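Local coordinates for ribose-phosphate pyrophosphokinase (Thermus thermophilus, PDB 7PN0), which probably makes phosphoribosyl pyrophosphate by transferring the pyrophosphoryl group of ATP to ribose 5-phosphate, at residues A15-E20 and T285-F290; V52-S57 and D74-A79; S57-V62 and T272-E277; M67-M72 and A86-F91; G225-A230 and S262-V267. All coordinates share one frame; numbering follows the deposited sequence.

Contact 1: residues A15-E20 and T285-F290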
# COMPACT_ATOMS: atom_id res chain seq x y z
N ALA A 15 11.46 25.08 18.60
CA ALA A 15 10.03 24.68 18.65
C ALA A 15 9.28 25.70 19.52
O ALA A 15 8.18 26.13 19.15
CB ALA A 15 9.85 23.30 19.18
N GLN A 16 9.87 26.05 20.65
CA GLN A 16 9.28 27.00 21.61
C GLN A 16 9.13 28.36 20.94
O GLN A 16 8.07 28.98 21.08
CB GLN A 16 10.16 27.05 22.86
CG GLN A 16 9.57 27.89 23.98
CD GLN A 16 8.35 27.23 24.58
OE1 GLN A 16 8.43 26.14 25.14
NE2 GLN A 16 7.22 27.90 24.46
N ALA A 17 10.13 28.80 20.18
CA ALA A 17 10.11 30.13 19.53
C ALA A 17 9.04 30.13 18.42
O ALA A 17 8.33 31.13 18.24
CB ALA A 17 11.49 30.49 19.03
N ILE A 18 8.93 29.03 17.68
CA ILE A 18 7.87 28.87 16.65
C ILE A 18 6.49 28.99 17.33
O ILE A 18 5.67 29.78 16.81
CB ILE A 18 8.03 27.54 15.91
CG1 ILE A 18 9.32 27.53 15.06
CG2 ILE A 18 6.78 27.30 15.09
CD1 ILE A 18 9.73 26.17 14.51
N ALA A 19 6.20 28.23 18.39
CA ALA A 19 4.90 28.28 19.09
C ALA A 19 4.60 29.72 19.55
O ALA A 19 3.48 30.21 19.36
CB ALA A 19 4.91 27.38 20.29
N GLU A 20 5.59 30.36 20.18
CA GLU A 20 5.46 31.74 20.72
C GLU A 20 5.12 32.70 19.58
O GLU A 20 4.16 33.46 19.76
CB GLU A 20 6.70 32.08 21.54
CG GLU A 20 6.70 31.39 22.90
CD GLU A 20 7.99 31.42 23.73
OE1 GLU A 20 7.98 30.82 24.84
OE2 GLU A 20 9.00 32.04 23.28
N THR A 285 17.82 33.78 13.18
CA THR A 285 16.67 32.95 13.62
C THR A 285 15.71 32.73 12.43
O THR A 285 15.45 33.66 11.66
CB THR A 285 15.99 33.49 14.87
OG1 THR A 285 15.07 32.43 15.15
CG2 THR A 285 15.30 34.82 14.69
N VAL A 286 15.23 31.50 12.28
CA VAL A 286 14.20 31.17 11.26
C VAL A 286 12.93 30.74 11.99
O VAL A 286 12.00 30.30 11.32
CB VAL A 286 14.71 30.10 10.28
CG1 VAL A 286 15.76 30.68 9.35
CG2 VAL A 286 15.25 28.89 11.00
N ALA A 287 12.86 30.89 13.31
CA ALA A 287 11.60 30.62 14.05
C ALA A 287 10.43 31.41 13.45
O ALA A 287 9.34 30.86 13.21
CB ALA A 287 11.80 30.90 15.53
N PRO A 288 10.57 32.72 13.13
CA PRO A 288 9.44 33.47 12.58
C PRO A 288 8.99 32.98 11.20
O PRO A 288 7.83 32.96 10.92
CB PRO A 288 9.93 34.93 12.48
CG PRO A 288 11.08 34.97 13.49
CD PRO A 288 11.73 33.58 13.42
N LEU A 289 9.93 32.56 10.37
CA LEU A 289 9.59 32.04 9.03
C LEU A 289 8.92 30.67 9.17
O LEU A 289 7.91 30.43 8.51
CB LEU A 289 10.83 31.95 8.15
CG LEU A 289 10.55 31.47 6.72
CD1 LEU A 289 9.50 32.34 6.02
CD2 LEU A 289 11.83 31.41 5.93
N PHE A 290 9.43 29.79 10.02
CA PHE A 290 8.73 28.48 10.19
C PHE A 290 7.32 28.71 10.76
O PHE A 290 6.35 28.06 10.33
CB PHE A 290 9.54 27.55 11.09
CG PHE A 290 10.56 26.74 10.34
CD1 PHE A 290 11.82 27.24 10.06
CD2 PHE A 290 10.25 25.45 9.95
CE1 PHE A 290 12.76 26.47 9.39
CE2 PHE A 290 11.20 24.68 9.31
CZ PHE A 290 12.43 25.19 9.00

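Contact 2: residues V52-S57 and D74-A79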
# COMPACT_ATOMS: atom_id res chain seq x y z
N VAL A 52 -1.50 18.81 13.75
CA VAL A 52 -0.35 18.67 14.66
C VAL A 52 0.94 18.75 13.86
O VAL A 52 1.07 18.16 12.77
CB VAL A 52 -0.44 17.49 15.64
CG1 VAL A 52 -1.77 16.85 15.84
CG2 VAL A 52 0.79 16.62 15.79
N PHE A 53 1.86 19.53 14.40
CA PHE A 53 3.17 19.86 13.82
C PHE A 53 4.22 19.44 14.84
O PHE A 53 4.24 19.90 16.03
CB PHE A 53 3.26 21.37 13.52
CG PHE A 53 2.34 21.81 12.42
CD1 PHE A 53 0.99 22.02 12.66
CD2 PHE A 53 2.78 21.88 11.11
CE1 PHE A 53 0.12 22.35 11.64
CE2 PHE A 53 1.91 22.22 10.09
CZ PHE A 53 0.58 22.47 10.36
N ILE A 54 5.14 18.60 14.41
CA ILE A 54 6.13 18.05 15.38
C ILE A 54 7.48 18.50 14.89
O ILE A 54 7.82 18.15 13.75
CB ILE A 54 6.05 16.53 15.52
CG1 ILE A 54 4.69 16.07 16.03
CG2 ILE A 54 7.20 15.96 16.32
CD1 ILE A 54 4.37 14.70 15.50
N VAL A 55 8.20 19.24 15.72
CA VAL A 55 9.54 19.79 15.34
C VAL A 55 10.66 18.83 15.77
O VAL A 55 10.86 18.54 16.98
CB VAL A 55 9.73 21.20 15.95
CG1 VAL A 55 11.00 21.85 15.49
CG2 VAL A 55 8.55 22.10 15.63
N GLN A 56 11.51 18.48 14.83
CA GLN A 56 12.74 17.68 15.14
C GLN A 56 13.78 17.92 14.06
O GLN A 56 13.45 17.72 12.88
CB GLN A 56 12.41 16.20 15.24
CG GLN A 56 13.58 15.39 15.77
CD GLN A 56 13.57 15.33 17.27
OE1 GLN A 56 13.64 16.35 17.97
NE2 GLN A 56 13.43 14.13 17.79
N SER A 57 15.00 18.33 14.45
CA SER A 57 16.16 18.43 13.54
C SER A 57 17.03 17.19 13.73
O SER A 57 17.06 16.61 14.84
CB SER A 57 16.93 19.71 13.71
OG SER A 57 16.21 20.77 13.13
N ASP A 74 3.84 8.57 14.88
CA ASP A 74 3.03 7.35 15.13
C ASP A 74 1.97 7.56 16.23
O ASP A 74 0.77 7.22 16.04
CB ASP A 74 3.93 6.17 15.41
CG ASP A 74 3.13 4.91 15.64
OD1 ASP A 74 2.40 4.46 14.69
OD2 ASP A 74 3.21 4.43 16.77
N ALA A 75 2.43 8.04 17.38
CA ALA A 75 1.61 8.24 18.59
C ALA A 75 0.55 9.30 18.29
O ALA A 75 -0.61 9.12 18.72
CB ALA A 75 2.51 8.62 19.73
N ALA A 76 0.89 10.34 17.51
CA ALA A 76 -0.06 11.41 17.14
C ALA A 76 -1.17 10.81 16.30
O ALA A 76 -2.36 11.13 16.60
CB ALA A 76 0.59 12.56 16.42
N LYS A 77 -0.85 9.97 15.30
CA LYS A 77 -1.91 9.34 14.48
C LYS A 77 -2.73 8.41 15.38
O LYS A 77 -3.99 8.40 15.24
CB LYS A 77 -1.31 8.66 13.24
CG LYS A 77 -0.96 9.64 12.15
CD LYS A 77 -2.22 10.32 11.65
CE LYS A 77 -2.02 11.06 10.36
NZ LYS A 77 -1.72 10.12 9.25
N GLY A 78 -2.07 7.67 16.27
CA GLY A 78 -2.70 6.70 17.19
C GLY A 78 -3.63 7.39 18.19
O GLY A 78 -4.58 6.74 18.71
N ALA A 79 -3.36 8.67 18.48
CA ALA A 79 -4.16 9.50 19.39
C ALA A 79 -5.15 10.33 18.57
O ALA A 79 -5.63 11.31 19.07
CB ALA A 79 -3.23 10.37 20.22

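Contact 3: residues S57-V62 and T272-E277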
# COMPACT_ATOMS: atom_id res chain seq x y z
N SER A 57 15.00 18.33 14.45
CA SER A 57 16.16 18.43 13.54
C SER A 57 17.03 17.19 13.73
O SER A 57 17.06 16.61 14.84
CB SER A 57 16.93 19.71 13.71
OG SER A 57 16.21 20.77 13.13
N PHE A 58 17.75 16.81 12.67
CA PHE A 58 18.63 15.62 12.64
C PHE A 58 20.01 16.02 13.14
O PHE A 58 20.95 16.09 12.34
CB PHE A 58 18.67 15.04 11.23
CG PHE A 58 17.48 14.21 10.88
CD1 PHE A 58 16.21 14.75 10.81
CD2 PHE A 58 17.62 12.84 10.67
CE1 PHE A 58 15.10 13.97 10.56
CE2 PHE A 58 16.50 12.07 10.37
CZ PHE A 58 15.25 12.65 10.26
N VAL A 59 20.12 16.28 14.44
CA VAL A 59 21.38 16.66 15.14
C VAL A 59 21.70 15.58 16.17
O VAL A 59 20.84 14.77 16.56
CB VAL A 59 21.25 18.04 15.80
CG1 VAL A 59 21.02 19.15 14.77
CG2 VAL A 59 20.14 18.07 16.82
N PRO A 60 22.98 15.50 16.62
CA PRO A 60 23.37 14.41 17.52
C PRO A 60 22.61 14.51 18.83
O PRO A 60 22.45 15.61 19.31
CB PRO A 60 24.89 14.56 17.67
CG PRO A 60 25.30 15.33 16.43
CD PRO A 60 24.14 16.24 16.10
N PRO A 61 22.13 13.40 19.43
CA PRO A 61 22.20 12.04 18.84
C PRO A 61 21.15 11.80 17.74
O PRO A 61 19.96 11.86 17.99
CB PRO A 61 21.93 11.13 20.05
CG PRO A 61 21.02 11.97 20.92
CD PRO A 61 21.57 13.37 20.79
N VAL A 62 21.61 11.60 16.51
CA VAL A 62 20.73 11.65 15.32
C VAL A 62 19.73 10.49 15.32
O VAL A 62 18.52 10.74 15.11
CB VAL A 62 21.56 11.69 14.02
CG1 VAL A 62 20.69 11.59 12.79
CG2 VAL A 62 22.40 12.97 13.95
N THR A 272 18.17 26.33 12.70
CA THR A 272 17.59 24.98 12.36
C THR A 272 18.20 23.92 13.28
O THR A 272 17.52 22.93 13.66
CB THR A 272 17.81 24.58 10.89
OG1 THR A 272 19.19 24.65 10.60
CG2 THR A 272 17.05 25.41 9.88
N CYS A 273 19.48 24.10 13.61
CA CYS A 273 20.24 23.33 14.61
C CYS A 273 20.53 24.25 15.78
O CYS A 273 20.75 25.45 15.57
CB CYS A 273 21.57 22.84 14.05
SG CYS A 273 21.34 21.88 12.54
N PRO A 274 20.52 23.74 17.02
CA PRO A 274 20.77 24.59 18.19
C PRO A 274 22.14 25.24 18.05
O PRO A 274 23.13 24.55 17.82
CB PRO A 274 20.75 23.62 19.37
CG PRO A 274 19.84 22.51 18.88
CD PRO A 274 20.12 22.38 17.40
N PRO A 275 22.25 26.59 18.10
CA PRO A 275 23.56 27.24 17.95
C PRO A 275 24.55 26.82 19.03
O PRO A 275 24.15 26.49 20.16
CB PRO A 275 23.21 28.73 18.06
CG PRO A 275 21.78 28.80 17.62
CD PRO A 275 21.16 27.55 18.20
N LYS A 276 25.83 26.83 18.67
CA LYS A 276 26.95 26.60 19.60
C LYS A 276 27.60 27.97 19.87
O LYS A 276 27.70 28.78 18.94
CB LYS A 276 27.90 25.57 18.99
CG LYS A 276 27.30 24.16 18.90
CD LYS A 276 28.33 23.07 18.82
CE LYS A 276 27.71 21.69 18.77
NZ LYS A 276 27.11 21.45 17.44
N GLU A 277 28.09 28.13 21.09
CA GLU A 277 28.81 29.34 21.59
C GLU A 277 30.16 29.46 20.89
O GLU A 277 30.92 28.48 20.90
CB GLU A 277 28.97 29.23 23.11
CG GLU A 277 28.13 30.24 23.87
CD GLU A 277 28.72 31.64 23.74
OE1 GLU A 277 29.86 31.76 23.20
OE2 GLU A 277 28.07 32.60 24.17

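Contact 4: residues M67-M72 and A86-F91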
# COMPACT_ATOMS: atom_id res chain seq x y z
N MET A 67 14.24 8.33 15.65
CA MET A 67 13.26 7.38 16.25
C MET A 67 12.23 8.17 17.07
O MET A 67 11.04 7.86 16.98
CB MET A 67 13.97 6.37 17.16
CG MET A 67 13.02 5.37 17.76
SD MET A 67 12.15 4.52 16.41
CE MET A 67 11.43 3.15 17.28
N GLU A 68 12.66 9.15 17.88
CA GLU A 68 11.71 10.00 18.64
C GLU A 68 10.68 10.60 17.68
O GLU A 68 9.48 10.64 18.02
CB GLU A 68 12.44 11.06 19.46
CG GLU A 68 11.49 11.92 20.28
CD GLU A 68 12.12 13.10 20.99
OE1 GLU A 68 13.17 13.58 20.52
OE2 GLU A 68 11.57 13.53 22.01
N LEU A 69 11.13 11.17 16.55
CA LEU A 69 10.21 11.77 15.55
C LEU A 69 9.25 10.70 15.02
O LEU A 69 8.01 10.99 14.98
CB LEU A 69 11.02 12.39 14.39
CG LEU A 69 10.22 13.05 13.25
CD1 LEU A 69 9.25 14.12 13.72
CD2 LEU A 69 11.17 13.62 12.21
N LEU A 70 9.76 9.55 14.56
CA LEU A 70 8.91 8.44 14.04
C LEU A 70 7.85 8.07 15.10
O LEU A 70 6.64 7.96 14.78
CB LEU A 70 9.80 7.27 13.69
CG LEU A 70 10.74 7.49 12.50
CD1 LEU A 70 11.57 6.26 12.25
CD2 LEU A 70 9.94 7.85 11.26
N MET A 71 8.28 7.90 16.36
CA MET A 71 7.37 7.51 17.47
C MET A 71 6.36 8.64 17.79
O MET A 71 5.20 8.34 18.02
CB MET A 71 8.20 7.19 18.71
CG MET A 71 8.94 5.95 18.59
SD MET A 71 9.97 5.65 20.03
CE MET A 71 8.72 5.31 21.25
N MET A 72 6.76 9.92 17.74
CA MET A 72 5.80 11.04 18.00
C MET A 72 4.78 11.16 16.87
O MET A 72 3.62 11.39 17.13
CB MET A 72 6.56 12.35 18.19
CG MET A 72 7.29 12.39 19.49
SD MET A 72 8.07 13.98 19.79
CE MET A 72 6.62 14.95 20.12
N ALA A 86 5.55 16.52 9.87
CA ALA A 86 6.93 16.45 10.36
C ALA A 86 7.58 17.78 10.00
O ALA A 86 7.84 18.03 8.84
CB ALA A 86 7.71 15.31 9.78
N VAL A 87 7.85 18.59 11.01
CA VAL A 87 8.65 19.83 10.85
C VAL A 87 10.10 19.45 11.13
O VAL A 87 10.46 19.18 12.27
CB VAL A 87 8.15 20.98 11.72
CG1 VAL A 87 8.98 22.21 11.45
CG2 VAL A 87 6.67 21.24 11.47
N ILE A 88 10.90 19.42 10.08
CA ILE A 88 12.29 18.91 10.12
C ILE A 88 13.13 20.07 9.62
O ILE A 88 13.43 20.16 8.43
CB ILE A 88 12.49 17.66 9.23
CG1 ILE A 88 11.49 16.57 9.60
CG2 ILE A 88 13.93 17.20 9.33
CD1 ILE A 88 11.55 15.36 8.68
N PRO A 89 13.55 20.98 10.52
CA PRO A 89 14.28 22.17 10.07
C PRO A 89 15.61 21.81 9.42
O PRO A 89 15.91 22.41 8.40
CB PRO A 89 14.44 23.01 11.35
CG PRO A 89 13.37 22.51 12.24
CD PRO A 89 13.21 21.02 11.95
N TYR A 90 16.32 20.81 9.93
CA TYR A 90 17.56 20.30 9.30
C TYR A 90 17.44 18.80 9.07
O TYR A 90 17.43 18.05 10.01
CB TYR A 90 18.79 20.58 10.14
CG TYR A 90 20.08 19.98 9.60
CD1 TYR A 90 20.44 20.11 8.27
CD2 TYR A 90 20.90 19.21 10.42
CE1 TYR A 90 21.59 19.51 7.77
CE2 TYR A 90 22.06 18.61 9.94
CZ TYR A 90 22.40 18.75 8.61
OH TYR A 90 23.56 18.21 8.14
N PHE A 91 17.42 18.41 7.80
CA PHE A 91 17.30 17.01 7.36
C PHE A 91 18.70 16.58 6.91
O PHE A 91 19.01 16.70 5.72
CB PHE A 91 16.25 16.86 6.27
CG PHE A 91 16.04 15.43 5.84
CD1 PHE A 91 16.16 14.37 6.74
CD2 PHE A 91 15.74 15.13 4.53
CE1 PHE A 91 15.93 13.07 6.35
CE2 PHE A 91 15.52 13.81 4.14
CZ PHE A 91 15.60 12.79 5.05

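Contact 5: residues G225-A230 and S262-V267. With SO4 (sulfate ion), chain D.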
# COMPACT_ATOMS: atom_id res chain seq x y z
N GLY A 225 35.41 22.10 7.20
CA GLY A 225 36.49 21.74 6.25
C GLY A 225 36.46 22.58 4.97
O GLY A 225 37.52 23.17 4.62
N SER A 226 35.31 22.67 4.30
CA SER A 226 35.17 23.48 3.06
C SER A 226 35.24 25.00 3.35
O SER A 226 35.87 25.75 2.56
CB SER A 226 33.93 23.11 2.32
OG SER A 226 33.63 24.13 1.40
N LEU A 227 34.66 25.47 4.45
CA LEU A 227 34.71 26.91 4.83
C LEU A 227 36.19 27.35 4.98
O LEU A 227 36.59 28.33 4.33
CB LEU A 227 33.89 27.10 6.11
CG LEU A 227 33.73 28.53 6.63
CD1 LEU A 227 32.58 28.60 7.62
CD2 LEU A 227 34.99 29.01 7.32
N VAL A 228 36.96 26.61 5.75
CA VAL A 228 38.41 26.85 6.06
C VAL A 228 39.22 26.94 4.76
O VAL A 228 39.99 27.92 4.61
CB VAL A 228 38.93 25.74 7.00
CG1 VAL A 228 40.40 25.39 6.78
CG2 VAL A 228 38.68 26.12 8.45
N GLU A 229 39.05 25.97 3.86
CA GLU A 229 39.81 25.89 2.59
C GLU A 229 39.51 27.14 1.76
O GLU A 229 40.43 27.72 1.19
CB GLU A 229 39.39 24.69 1.73
CG GLU A 229 39.98 23.36 2.13
CD GLU A 229 39.79 22.27 1.07
OE1 GLU A 229 39.56 22.62 -0.10
OE2 GLU A 229 39.86 21.08 1.42
N ALA A 230 38.23 27.50 1.65
CA ALA A 230 37.81 28.64 0.82
C ALA A 230 38.43 29.92 1.40
O ALA A 230 38.94 30.75 0.62
CB ALA A 230 36.31 28.71 0.75
N SER A 262 40.88 30.07 11.76
CA SER A 262 40.70 30.70 10.42
C SER A 262 40.67 32.21 10.57
O SER A 262 40.18 32.74 11.56
CB SER A 262 39.42 30.19 9.76
OG SER A 262 39.12 30.88 8.56
N PRO A 263 41.17 32.96 9.57
CA PRO A 263 41.01 34.42 9.56
C PRO A 263 39.58 34.86 9.24
O PRO A 263 39.33 36.04 9.12
CB PRO A 263 41.96 34.89 8.44
CG PRO A 263 42.17 33.68 7.57
CD PRO A 263 42.02 32.48 8.48
N VAL A 264 38.65 33.93 9.05
CA VAL A 264 37.24 34.30 8.72
C VAL A 264 36.73 35.30 9.76
O VAL A 264 36.90 35.06 10.95
CB VAL A 264 36.33 33.06 8.60
CG1 VAL A 264 36.15 32.35 9.93
CG2 VAL A 264 35.00 33.41 7.96
N LYS A 265 36.09 36.39 9.33
CA LYS A 265 35.66 37.44 10.26
C LYS A 265 34.52 36.94 11.12
O LYS A 265 34.43 37.30 12.30
CB LYS A 265 35.18 38.69 9.53
CG LYS A 265 36.32 39.57 9.04
CD LYS A 265 37.19 40.04 10.19
CE LYS A 265 38.20 41.08 9.78
NZ LYS A 265 38.80 41.71 10.98
N GLU A 266 33.58 36.26 10.47
CA GLU A 266 32.34 35.87 11.16
C GLU A 266 31.71 34.73 10.39
O GLU A 266 31.88 34.69 9.14
CB GLU A 266 31.41 37.06 11.22
CG GLU A 266 30.25 36.88 12.16
CD GLU A 266 29.59 38.22 12.47
OE1 GLU A 266 28.64 38.57 11.81
OE2 GLU A 266 30.08 38.90 13.37
N VAL A 267 30.98 33.90 11.10
CA VAL A 267 30.25 32.75 10.50
C VAL A 267 28.83 32.80 11.05
O VAL A 267 28.67 32.70 12.28
CB VAL A 267 30.96 31.43 10.81
CG1 VAL A 267 30.23 30.25 10.16
CG2 VAL A 267 32.43 31.48 10.38
S SO4 D . 31.80 22.51 5.64
O1 SO4 D . 32.40 23.85 5.64
O2 SO4 D . 30.58 22.54 4.87
O3 SO4 D . 32.73 21.58 5.01
O4 SO4 D . 31.47 22.10 6.99
O HOH W 1 40.64 29.55 6.98

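Contact 1: residues A15-E20 and T285-F290
Ile-18 sets its CG1 anti to the carbonyl carbon (chi1 -67°) and then extends to CD1 (chi2 168°). The chain therefore reaches out from helix 12-21 toward helix 287-299. Its CD1 stops 3.7 Å from CB of Phe-290. The phenyl ring itself swings away, with CG anti to the carbonyl carbon of Phe-290 (chi1 -87°). The Ile-18 methyl thus touches the root of the phenylalanine and lies oblique to its ring. The ring goes on to pack on Pro-89, Leu-124 and Met-126.

Two small residues let the helices come close. CB of Ala-17 and CB of Ala-287 meet at 3.5 Å, methyl against methyl, which is tight packing. CG1 of Ile-18 lies 3.8 Å from the carbonyl O of Ala-287 and 4.2 Å from its CB, so its chain runs past the first turn of helix 287-299. The backbones are nearest here too, with CA of Ile-18 4.9 Å from CA of Ala-287.

No hydrogen bond crosses the contact. Polar groups just ahead of the second helix hold its start. OG1 of Thr-285 accepts from N of Ala-287 at 3.3 Å, an ST turn, and Val-286 holds the N-cap position. Asp-271 is hydrogen-bonded through OD2 to OG1 of Thr-285 and through OD1 to N of Val-286.

Ile-18 also touches Ile-5 of strand 3-7, and Ala-291 and Ile-294 further along the partner helix. The arrangement is apolar helix-helix packing, in which the C-terminal helix lies beside the first helix of the N-terminal PRTase-like domain, against its parallel sheet.

Contact 2: residues V52-S57 and D74-A79
This is apolar strand-to-helix packing inside a beta-alpha-beta unit of the N-terminal PRTase-like domain: Val-52 and Ile-54 on the strand meet Ala-76 on the helix. Strand 51-55 leads into helix 62-78, and the chain returns in strand 83-88, parallel to the first. The contact joins the first strand to the last turns of the helix.

Val-52 and Ile-54 are two residues apart, so their side chains leave the same face of the strand. Both point at the helix. Ala-76 is the helix residue that receives them. Its methyl is short, yet the backbones stay well apart, with CA of Val-52 7.7 Å from CA of Ala-76. The longer strand side chains bridge most of that distance.

The packing is shared with neighbours. Val-84 of the returning strand and Tyr-43 of strand 39-43 both touch Ile-54 and Ala-76. Leu-69, Met-72 and Val-73 of the helix also cover Ile-54. On the outer side of the helix, OD2 of Asp-74 is hydrogen-bonded to OG of Ser-105 of a neighbouring subunit, so the same helix serves both the domain core and the assembly.

No hydrogen bond links the segments, and the contact is small and fully buried. Two methyl groups of the strand reach the single methyl of the alanine: CG2 of Val-52 lies 4.1 Å from CB of Ala-76, and CD1 of Ile-54 lies 4.4 Å from that CB.

Contact 3: residues S57-V62 and T272-E277
Ser-57 and Val-59 meet Thr-272, Cys-273 and Pro-274 at the junction of the two PRTase-like halves of the chain. The side chain of Val-59 is about 12 Å from a bound ADP. Both partners are loops: segment 57-62 comes after strand 51-55. Segment 272-277 comes after strand 266-270.

One hydrogen bond joins them. OG of Ser-57 donates to the carbonyl O of Thr-272 at 2.6 Å, a short bond. The hydroxyl is placed for it by a chi1 of -75°, with OG anti to the carbonyl carbon. The bond is moderately bent at the acceptor: the C=O...OG angle is 150°, and OG is tilted 26° from the carbonyl plane. The same hydroxyl is also bonded to N of Tyr-90, so Ser-57 ties together three pieces of chain.

Between the serine and the valine the loop bends at Phe-58, the centre of an inverse gamma turn. The phenyl ring leads away from the contact and packs on Ser-92 and Tyr-93, which links the loop to the ADP pocket. Val-59 points at the partner loop. CG1 of Val-59 touches SG of Cys-273 at 3.5 Å and CD of Pro-274 at 4.3 Å. The sulfur and the proline CD thus share one methyl. OG1 of Thr-272 looks elsewhere and bonds to ND1 of His-248. Cys-273 also packs on Tyr-90.

Contact 4: residues M67-M72 and A86-F91
Ala-86 is the first residue of the strand segment to meet the helix. Its CB lies 4.4 Å from CD1 of Leu-69. The strand backbone is nearest here, with CA of Ala-86 7.7 Å from CA of Leu-69. Val-87 sends its side chain to Phe-53 and Val-55 of the neighbouring strand and takes little part. Ile-88 returns to the helix side. Its CG1 lies 4.0 Å from CD2 of Leu-69, and its CD1 is equally near that methyl at 4.0 Å. The two side chains cross at about a right angle, so CD2 of Leu-69 rests against the middle and end of the isoleucine branch.

Leu-69 reaches both residues because its CG stands anti to the backbone N (chi1 179°). The fork then splits, CD1 to the alanine and CD2 to the isoleucine. After Ile-88 the chain leaves the helix. OH of Tyr-90 is hydrogen-bonded to OE2 of Glu-220, and Phe-91 sets its ring edge-to-face with Phe-58.

The contact ties the helix to the second strand of the beta-alpha-beta unit 51-55, 62-78, 83-88. Leu-115 of helix 107-118 packs on both Leu-69 and Ile-88.

Only carbon meets carbon across the two segments, with no hydrogen bond between them. The hold is therefore dispersion and the burial of methyl groups, with the two methyls of Leu-69 divided between two strand residues and no polar group to fix a direction.

Contact 5: residues G225-A230 and S262-V267
Leu-227 has the most surface buried here, followed by Ser-262 and Val-267. Leu-227 lies in the first turn of helix 225-236 and points at segment 262-267. With CG anti to the backbone N (chi1 -176°), its fork reaches across to the strand. CD1 meets CG1 of Val-267 at 3.8 Å, the two side chains approaching tip to tip. CD2 is looser, 4.4 Å from CG1 of Val-264. Ile-221 touches both Leu-227 and Val-267, and Ala-244 of strand 241-246 also meets the leucine.

Ser-262 handles the other end of the contact. Its CB packs 4.3 Å from CG2 of Val-228. Its OG accepts from N of Val-264 at 3.1 Å in an ST turn. A water joins the segments: it donates to O of Val-228 at 2.9 Å and is hydrogen-bonded to OG of Ser-262 at 2.6 Å.

The backbone of the same helix start binds a sulfate, probably from the crystallisation liquor. N of Ser-226 donates to sulfate O3 at 2.9 Å. N of Leu-227 donates to sulfate O1 at 3.0 Å. N of Ser-222 and N of Ala-224 also hydrogen-bond to the ion. This loop and helix start match the PRPP-binding motif of type I phosphoribosyltransferases. The sulfate probably marks the site of the ribose 5-phosphate phosphate, as in related enzymes.

The leucine thus faces two ways: its NH holds the anion and its methyls are buried, CD1 against Val-267 and CD2 more loosely against Val-264. The sulfate is met by peptide NH groups at a helix start, where the helix dipole would favour a negative charge.

Contacts 2 and 4 sit on one beta-alpha-beta unit, centres 8 Å apart, and share helix 62-78. O of Ile-54 and N of Val-87 join their strands at 2.8 Å, probably by a hydrogen bond. Contact 3 continues from contact 2 through Ser-57 and touches contact 4, with N of Phe-58 3.0 Å from O of Tyr-90, a probable hydrogen bond. Contact 1 adds the C-terminal helix: CG2 of Val-286 lies 4.1 Å from CG2 of Thr-272 in contact 3. Contacts 1 and 3 both join the two halves of the chain. Contact 5 stands apart in the C-terminal half, about 38 Å from contact 2 between centres. Val-59, Ile-88 and Leu-227 each have side chains about 12 to 13 Å from a bound ADP.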